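One contact in two related proteins. Structure 1 is GH5 from Bacteroidetes bacterium, which probably hydrolyses internal beta-1,4-glucosidic bonds of cellulose: PDB 4YHE (chain A, 1.85 Å), residues 96-101 and 155-160. Structure 2 is endoglucanase from Fervidobacterium pennivorans: PDB 6KDD (chain B, 1.92 Å), residues 96-101 and 135-140. One frame, after least-squares fit of the local backbone (RMSD 0.33 Å); residues are numbered along the deposited sequences.

Structure 1 (4YHE); sequences LIVIIN and EWLVFE.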
loop_
_atom_site.group_PDB
_atom_site.type_symbol
_atom_site.label_atom_id
_atom_site.label_comp_id
_atom_site.label_asym_id
_atom_site.label_seq_id
_atom_site.Cartn_x
_atom_site.Cartn_y
_atom_site.Cartn_z
ATOM N N LEU A 96 -16.154 -5.195 -0.743
ATOM C CA LEU A 96 -14.918 -4.426 -0.525
ATOM C C LEU A 96 -14.502 -3.678 -1.775
ATOM O O LEU A 96 -14.697 -4.150 -2.894
ATOM C CB LEU A 96 -13.778 -5.367 -0.097
ATOM C CG LEU A 96 -14.020 -6.211 1.141
ATOM C CD1 LEU A 96 -13.043 -7.361 1.229
ATOM C CD2 LEU A 96 -13.965 -5.333 2.379
ATOM N N ILE A 97 -13.942 -2.490 -1.579
ATOM C CA ILE A 97 -13.220 -1.795 -2.631
ATOM C C ILE A 97 -11.890 -2.552 -2.768
ATOM O O ILE A 97 -11.334 -3.004 -1.766
ATOM C CB ILE A 97 -13.017 -0.320 -2.252
ATOM C CG1 ILE A 97 -14.369 0.397 -2.314
ATOM C CG2 ILE A 97 -12.020 0.354 -3.177
ATOM C CD1 ILE A 97 -14.467 1.641 -1.464
ATOM N N VAL A 98 -11.396 -2.668 -3.980
ATOM C CA VAL A 98 -10.262 -3.564 -4.273
ATOM C C VAL A 98 -9.187 -2.811 -5.007
ATOM O O VAL A 98 -9.487 -2.122 -5.962
ATOM C CB VAL A 98 -10.714 -4.749 -5.163
ATOM C CG1 VAL A 98 -9.536 -5.672 -5.543
ATOM C CG2 VAL A 98 -11.830 -5.522 -4.478
ATOM N N ILE A 99 -7.935 -2.938 -4.563
ATOM C CA ILE A 99 -6.788 -2.403 -5.284
ATOM C C ILE A 99 -5.904 -3.570 -5.741
ATOM O O ILE A 99 -5.622 -4.464 -4.947
ATOM C CB ILE A 99 -5.930 -1.518 -4.337
ATOM C CG1 ILE A 99 -6.773 -0.418 -3.717
ATOM C CG2 ILE A 99 -4.744 -0.896 -5.041
ATOM C CD1 ILE A 99 -6.084 0.252 -2.532
ATOM N N ILE A 100 -5.494 -3.566 -7.005
ATOM C CA ILE A 100 -4.460 -4.487 -7.510
ATOM C C ILE A 100 -3.347 -3.660 -8.097
ATOM O O ILE A 100 -3.552 -2.496 -8.402
ATOM C CB ILE A 100 -4.999 -5.467 -8.563
ATOM C CG1 ILE A 100 -5.646 -4.736 -9.773
ATOM C CG2 ILE A 100 -6.013 -6.386 -7.898
ATOM C CD1 ILE A 100 -5.962 -5.658 -10.931
ATOM N N ASN A 101 -2.177 -4.261 -8.276
ATOM C CA ASN A 101 -0.994 -3.512 -8.674
ATOM C C ASN A 101 0.026 -4.356 -9.415
ATOM O O ASN A 101 -0.231 -5.530 -9.753
ATOM C CB ASN A 101 -0.367 -2.824 -7.420
ATOM C CG ASN A 101 0.398 -3.777 -6.518
ATOM O OD1 ASN A 101 0.429 -4.984 -6.743
ATOM N ND2 ASN A 101 1.021 -3.223 -5.464
ATOM N N GLU A 155 -15.990 1.180 -10.541
ATOM C CA GLU A 155 -15.029 2.003 -9.777
ATOM C C GLU A 155 -14.714 1.469 -8.377
ATOM O O GLU A 155 -13.909 2.060 -7.671
ATOM C CB GLU A 155 -15.408 3.491 -9.775
ATOM C CG GLU A 155 -16.535 3.880 -8.852
ATOM C CD GLU A 155 -16.795 5.390 -8.852
ATOM O OE1 GLU A 155 -16.618 6.087 -9.898
ATOM O OE2 GLU A 155 -17.198 5.864 -7.784
ATOM N N TRP A 156 -15.387 0.381 -7.974
ATOM C CA TRP A 156 -14.990 -0.390 -6.803
ATOM C C TRP A 156 -13.616 -1.058 -7.013
ATOM O O TRP A 156 -12.993 -1.417 -6.034
ATOM C CB TRP A 156 -16.033 -1.457 -6.405
ATOM C CG TRP A 156 -16.373 -2.392 -7.509
ATOM C CD1 TRP A 156 -17.414 -2.275 -8.399
ATOM C CD2 TRP A 156 -15.662 -3.584 -7.875
ATOM N NE1 TRP A 156 -17.379 -3.313 -9.298
ATOM C CE2 TRP A 156 -16.326 -4.138 -8.996
ATOM C CE3 TRP A 156 -14.529 -4.240 -7.359
ATOM C CZ2 TRP A 156 -15.903 -5.314 -9.607
ATOM C CZ3 TRP A 156 -14.110 -5.415 -7.971
ATOM C CH2 TRP A 156 -14.790 -5.937 -9.085
ATOM N N LEU A 157 -13.161 -1.193 -8.253
ATOM C CA LEU A 157 -11.837 -1.770 -8.574
ATOM C C LEU A 157 -10.854 -0.643 -8.940
ATOM O O LEU A 157 -11.065 0.076 -9.912
ATOM C CB LEU A 157 -11.938 -2.775 -9.722
ATOM C CG LEU A 157 -10.629 -3.417 -10.220
ATOM C CD1 LEU A 157 -9.939 -4.143 -9.074
ATOM C CD2 LEU A 157 -10.861 -4.359 -11.377
ATOM N N VAL A 158 -9.793 -0.511 -8.136
ATOM C CA VAL A 158 -8.749 0.508 -8.285
ATOM C C VAL A 158 -7.478 -0.154 -8.805
ATOM O O VAL A 158 -7.125 -1.249 -8.361
ATOM C CB VAL A 158 -8.423 1.155 -6.918
ATOM C CG1 VAL A 158 -7.270 2.157 -7.021
ATOM C CG2 VAL A 158 -9.642 1.815 -6.275
ATOM N N PHE A 159 -6.823 0.475 -9.766
ATOM C CA PHE A 159 -5.519 0.023 -10.215
ATOM C C PHE A 159 -4.453 0.918 -9.576
ATOM O O PHE A 159 -4.550 2.151 -9.659
ATOM C CB PHE A 159 -5.356 0.129 -11.731
ATOM C CG PHE A 159 -6.218 -0.805 -12.535
ATOM C CD1 PHE A 159 -6.904 -1.851 -11.961
ATOM C CD2 PHE A 159 -6.307 -0.635 -13.906
ATOM C CE1 PHE A 159 -7.684 -2.688 -12.735
ATOM C CE2 PHE A 159 -7.078 -1.472 -14.700
ATOM C CZ PHE A 159 -7.770 -2.502 -14.109
ATOM N N GLU A 160 -3.438 0.300 -8.974
ATOM C CA GLU A 160 -2.283 1.007 -8.448
ATOM C C GLU A 160 -1.100 0.668 -9.359
ATOM O O GLU A 160 -0.784 -0.506 -9.542
ATOM C CB GLU A 160 -2.054 0.582 -7.018
ATOM C CG GLU A 160 -0.809 1.136 -6.349
ATOM C CD GLU A 160 -0.622 0.500 -4.983
ATOM O OE1 GLU A 160 -1.397 0.815 -4.031
ATOM O OE2 GLU A 160 0.285 -0.357 -4.894
#
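Val98 and Ile100 bind Trp156, Val158 and Glu160 through the backbone, joining two neighbouring parallel strands, 97-101 and 157-160, of the eight-stranded TIM barrel. Val98 N meets Trp156 O at 2.9 Å, and Val158 N returns to Val98 O at 2.7 Å. Ile100 N then binds Val158 O, and Glu160 N binds Ile100 O.

The apolar contacts suit the branched residues that strands favour. Ile97 places CG2 anti to its backbone N, and this branch meets CG2 of Val158 at 4.2 Å. CG1 of Ile99 lies 3.9 Å from CB of Val158, on a buried face. On the other face CG1 of Ile100 packs against CD1 of Phe159 at 3.8 Å. Trp156, just before strand 157-160, has its CE3 4.5 Å from Leu96 O; its broad indole stacks on His92 and touches Val88 of helix 78-93.

Among the polar ends, Glu160 is buried beside Asn101: its carboxylate forms a salt bridge with Arg59 and a hydrogen bond with Tyr292, while Asn101 OD1 accepts from Val62 N.

What differs
Both structures keep the parallel backbone ladder, including the bonds of Val98(A) N to Trp156(A) O and of Val98(B) N to Asn136(B) O, 2.9 Å each. The side chains of Val98(A), Ile99(A), Ile100(A), Asn101(A) and Leu157(A) and their counterparts hold their places.

At Ile97(A) / Thr97(B) the CB atoms coincide, and the two CG2 atoms lie 0.3 Å apart. OG1 of Thr97(B) and CG1 of Ile97(A) lie 0.6 Å apart, so a hydroxyl stands in the place of the methylene of Ile97(A), while CD1 of Ile97(A) has no counterpart. In structure 2 this branch carries hydrogen bonds to Ile19(B) O and to a modelled water, which the hydrocarbon branch of Ile97(A) cannot form.

Trp156(A) / Asn136(B) differs most: the CA atoms stand 0.7 Å and the CB atoms 1.6 Å apart after superposition. Most of the indole, which stacks on His92(A), is unmatched, as are CG and ND2 of Asn136(B). Leu96(A) / Leu96(B) is touched in both, but the large aromatic surface gives way to a small amide that can donate to water.

At Val158(A) / Phe138(B) the CA and CB atoms coincide within the error, and CG2 of Val158(A) and CG of Phe138(B) lie 0.6 Å apart. CG1 of Val158(A) has no equivalent, whereas the ring beyond CG of Phe138(B) is extra bulk in a buried place, packed on Tyr16(B), Ile19(B) and Ile20(B) of helix 13-20. Contacts with Ile97(A) / Thr97(B) and with Ile99(A) / Ile99(B) persist.

Finally, the carboxylates of Glu160(A) and Glu140(B) are twisted by about 84° about the last bond, moving both oxygens, although CB of each still touches CG2 of Ile99(A) / Ile99(B).

Structure 2 (6KDD); sequences LTVIIN and ENLFFE.
Val98 and Ile100 exchange backbone bonds with Asn136, Phe138 and Glu140. Val98 N meets Asn136 O at 2.9 Å, and Phe138 N returns to Val98 O at 2.7 Å; Ile100 N then binds Phe138 O, and Glu140 N binds Ile100 O.

Among the apolar contacts, Thr97 places CG2 anti to its backbone N, and this methyl meets CE2 of Phe138 at 4.2 Å. CG1 of Ile99 lies 4.1 Å from CB of Phe138, whose flat, bulky ring is buried and packs on Tyr16, Ile19 and Ile20 of helix 13-20. On the other face CG1 of Ile100 packs against CD1 of Phe139 at 3.9 Å.

Asn136 has its ND2 3.7 Å from Leu96 O and touches Leu92 of helix 78-93. Its amide suits this partly exposed position just before strand 137-140: ND2 donates to a water at 3.2 Å, which in turn donates to Thr97 OG1 at 2.6 Å. Thr97 OG1 also bonds to Ile19 O.

Among the polar ends, Glu140 is buried beside Asn101 and forms a salt bridge with Arg59, while Asn101 OD1 accepts from Ile62 N.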
loop_
_atom_site.group_PDB
_atom_site.type_symbol
_atom_site.label_atom_id
_atom_site.label_comp_id
_atom_site.label_asym_id
_atom_site.label_seq_id
_atom_site.Cartn_x
_atom_site.Cartn_y
_atom_site.Cartn_z
ATOM N N LEU B 96 -16.218 -5.255 -0.937
ATOM C CA LEU B 96 -14.971 -4.587 -0.562
ATOM C C LEU B 96 -14.476 -3.801 -1.768
ATOM O O LEU B 96 -14.682 -4.213 -2.901
ATOM C CB LEU B 96 -13.912 -5.651 -0.187
ATOM C CG LEU B 96 -14.142 -6.412 1.117
ATOM C CD1 LEU B 96 -13.236 -7.667 1.140
ATOM C CD2 LEU B 96 -13.802 -5.524 2.323
ATOM N N THR B 97 -13.901 -2.616 -1.523
ATOM C CA THR B 97 -13.096 -1.928 -2.504
ATOM C C THR B 97 -11.808 -2.730 -2.712
ATOM O O THR B 97 -11.267 -3.323 -1.768
ATOM C CB THR B 97 -12.800 -0.497 -2.038
ATOM O OG1 THR B 97 -14.050 0.198 -1.864
ATOM C CG2 THR B 97 -11.842 0.229 -2.967
ATOM N N VAL B 98 -11.371 -2.803 -3.958
ATOM C CA VAL B 98 -10.232 -3.657 -4.296
ATOM C C VAL B 98 -9.179 -2.831 -5.026
ATOM O O VAL B 98 -9.477 -2.152 -6.005
ATOM C CB VAL B 98 -10.606 -4.885 -5.151
ATOM C CG1 VAL B 98 -9.369 -5.757 -5.388
ATOM C CG2 VAL B 98 -11.708 -5.703 -4.545
ATOM N N ILE B 99 -7.937 -2.949 -4.576
ATOM C CA ILE B 99 -6.818 -2.339 -5.256
ATOM C C ILE B 99 -5.910 -3.465 -5.734
ATOM O O ILE B 99 -5.454 -4.296 -4.925
ATOM C CB ILE B 99 -6.038 -1.397 -4.322
ATOM C CG1 ILE B 99 -6.918 -0.247 -3.849
ATOM C CG2 ILE B 99 -4.770 -0.941 -5.064
ATOM C CD1 ILE B 99 -6.573 0.321 -2.480
ATOM N N ILE B 100 -5.657 -3.468 -7.046
ATOM C CA ILE B 100 -4.677 -4.382 -7.619
ATOM C C ILE B 100 -3.486 -3.560 -8.123
ATOM O O ILE B 100 -3.642 -2.470 -8.693
ATOM C CB ILE B 100 -5.276 -5.256 -8.744
ATOM C CG1 ILE B 100 -5.910 -4.416 -9.863
ATOM C CG2 ILE B 100 -6.283 -6.254 -8.166
ATOM C CD1 ILE B 100 -6.195 -5.234 -11.126
ATOM N N ASN B 101 -2.294 -4.126 -7.941
ATOM C CA ASN B 101 -1.098 -3.425 -8.366
ATOM C C ASN B 101 -0.241 -4.328 -9.254
ATOM O O ASN B 101 -0.622 -5.455 -9.603
ATOM C CB ASN B 101 -0.315 -2.898 -7.155
ATOM C CG ASN B 101 0.417 -3.999 -6.417
ATOM O OD1 ASN B 101 0.606 -5.107 -6.931
ATOM N ND2 ASN B 101 0.843 -3.690 -5.199
ATOM N N GLU B 135 -16.580 0.673 -10.356
ATOM C CA GLU B 135 -15.666 1.757 -10.011
ATOM C C GLU B 135 -14.873 1.476 -8.719
ATOM O O GLU B 135 -13.907 2.179 -8.399
ATOM C CB GLU B 135 -16.419 3.095 -9.907
ATOM C CG GLU B 135 -17.393 3.213 -8.750
ATOM C CD GLU B 135 -17.998 4.615 -8.656
ATOM O OE1 GLU B 135 -18.646 4.923 -7.631
ATOM O OE2 GLU B 135 -17.801 5.421 -9.610
ATOM N N ASN B 136 -15.295 0.495 -7.932
ATOM C CA ASN B 136 -14.608 0.229 -6.672
ATOM C C ASN B 136 -13.457 -0.785 -6.838
ATOM O O ASN B 136 -12.992 -1.337 -5.830
ATOM C CB ASN B 136 -15.604 -0.143 -5.562
ATOM C CG ASN B 136 -16.451 -1.353 -5.905
ATOM O OD1 ASN B 136 -16.675 -1.644 -7.067
ATOM N ND2 ASN B 136 -16.877 -2.082 -4.895
ATOM N N LEU B 137 -13.051 -1.067 -8.086
ATOM C CA LEU B 137 -11.777 -1.716 -8.386
ATOM C C LEU B 137 -10.831 -0.605 -8.839
ATOM O O LEU B 137 -11.121 0.101 -9.832
ATOM C CB LEU B 137 -11.950 -2.751 -9.516
ATOM C CG LEU B 137 -10.619 -3.305 -10.056
ATOM C CD1 LEU B 137 -9.899 -4.069 -8.936
ATOM C CD2 LEU B 137 -10.822 -4.154 -11.326
ATOM N N PHE B 138 -9.773 -0.383 -8.063
ATOM C CA PHE B 138 -8.755 0.602 -8.403
ATOM C C PHE B 138 -7.484 -0.094 -8.870
ATOM O O PHE B 138 -7.221 -1.255 -8.507
ATOM C CB PHE B 138 -8.398 1.490 -7.200
ATOM C CG PHE B 138 -9.482 2.290 -6.529
ATOM C CD1 PHE B 138 -10.784 2.382 -7.044
ATOM C CD2 PHE B 138 -9.191 2.972 -5.350
ATOM C CE1 PHE B 138 -11.769 3.097 -6.369
ATOM C CE2 PHE B 138 -10.169 3.710 -4.698
ATOM C CZ PHE B 138 -11.450 3.793 -5.226
ATOM N N PHE B 139 -6.702 0.628 -9.696
ATOM C CA PHE B 139 -5.431 0.129 -10.208
ATOM C C PHE B 139 -4.279 0.874 -9.511
ATOM O O PHE B 139 -4.433 2.036 -9.132
ATOM C CB PHE B 139 -5.270 0.389 -11.704
ATOM C CG PHE B 139 -6.235 -0.325 -12.608
ATOM C CD1 PHE B 139 -6.949 -1.453 -12.181
ATOM C CD2 PHE B 139 -6.447 0.154 -13.889
ATOM C CE1 PHE B 139 -7.853 -2.102 -13.018
ATOM C CE2 PHE B 139 -7.354 -0.499 -14.720
ATOM C CZ PHE B 139 -8.048 -1.625 -14.293
ATOM N N GLU B 140 -3.144 0.182 -9.302
ATOM C CA GLU B 140 -2.004 0.847 -8.680
ATOM C C GLU B 140 -0.790 0.490 -9.531
ATOM O O GLU B 140 -0.423 -0.669 -9.669
ATOM C CB GLU B 140 -1.869 0.442 -7.201
ATOM C CG GLU B 140 -0.558 0.948 -6.577
ATOM C CD GLU B 140 -0.341 0.427 -5.159
ATOM O OE1 GLU B 140 -1.082 -0.500 -4.740
ATOM O OE2 GLU B 140 0.567 0.961 -4.455
HETATM O O HOH W 1 -16.484 -0.650 -2.058
#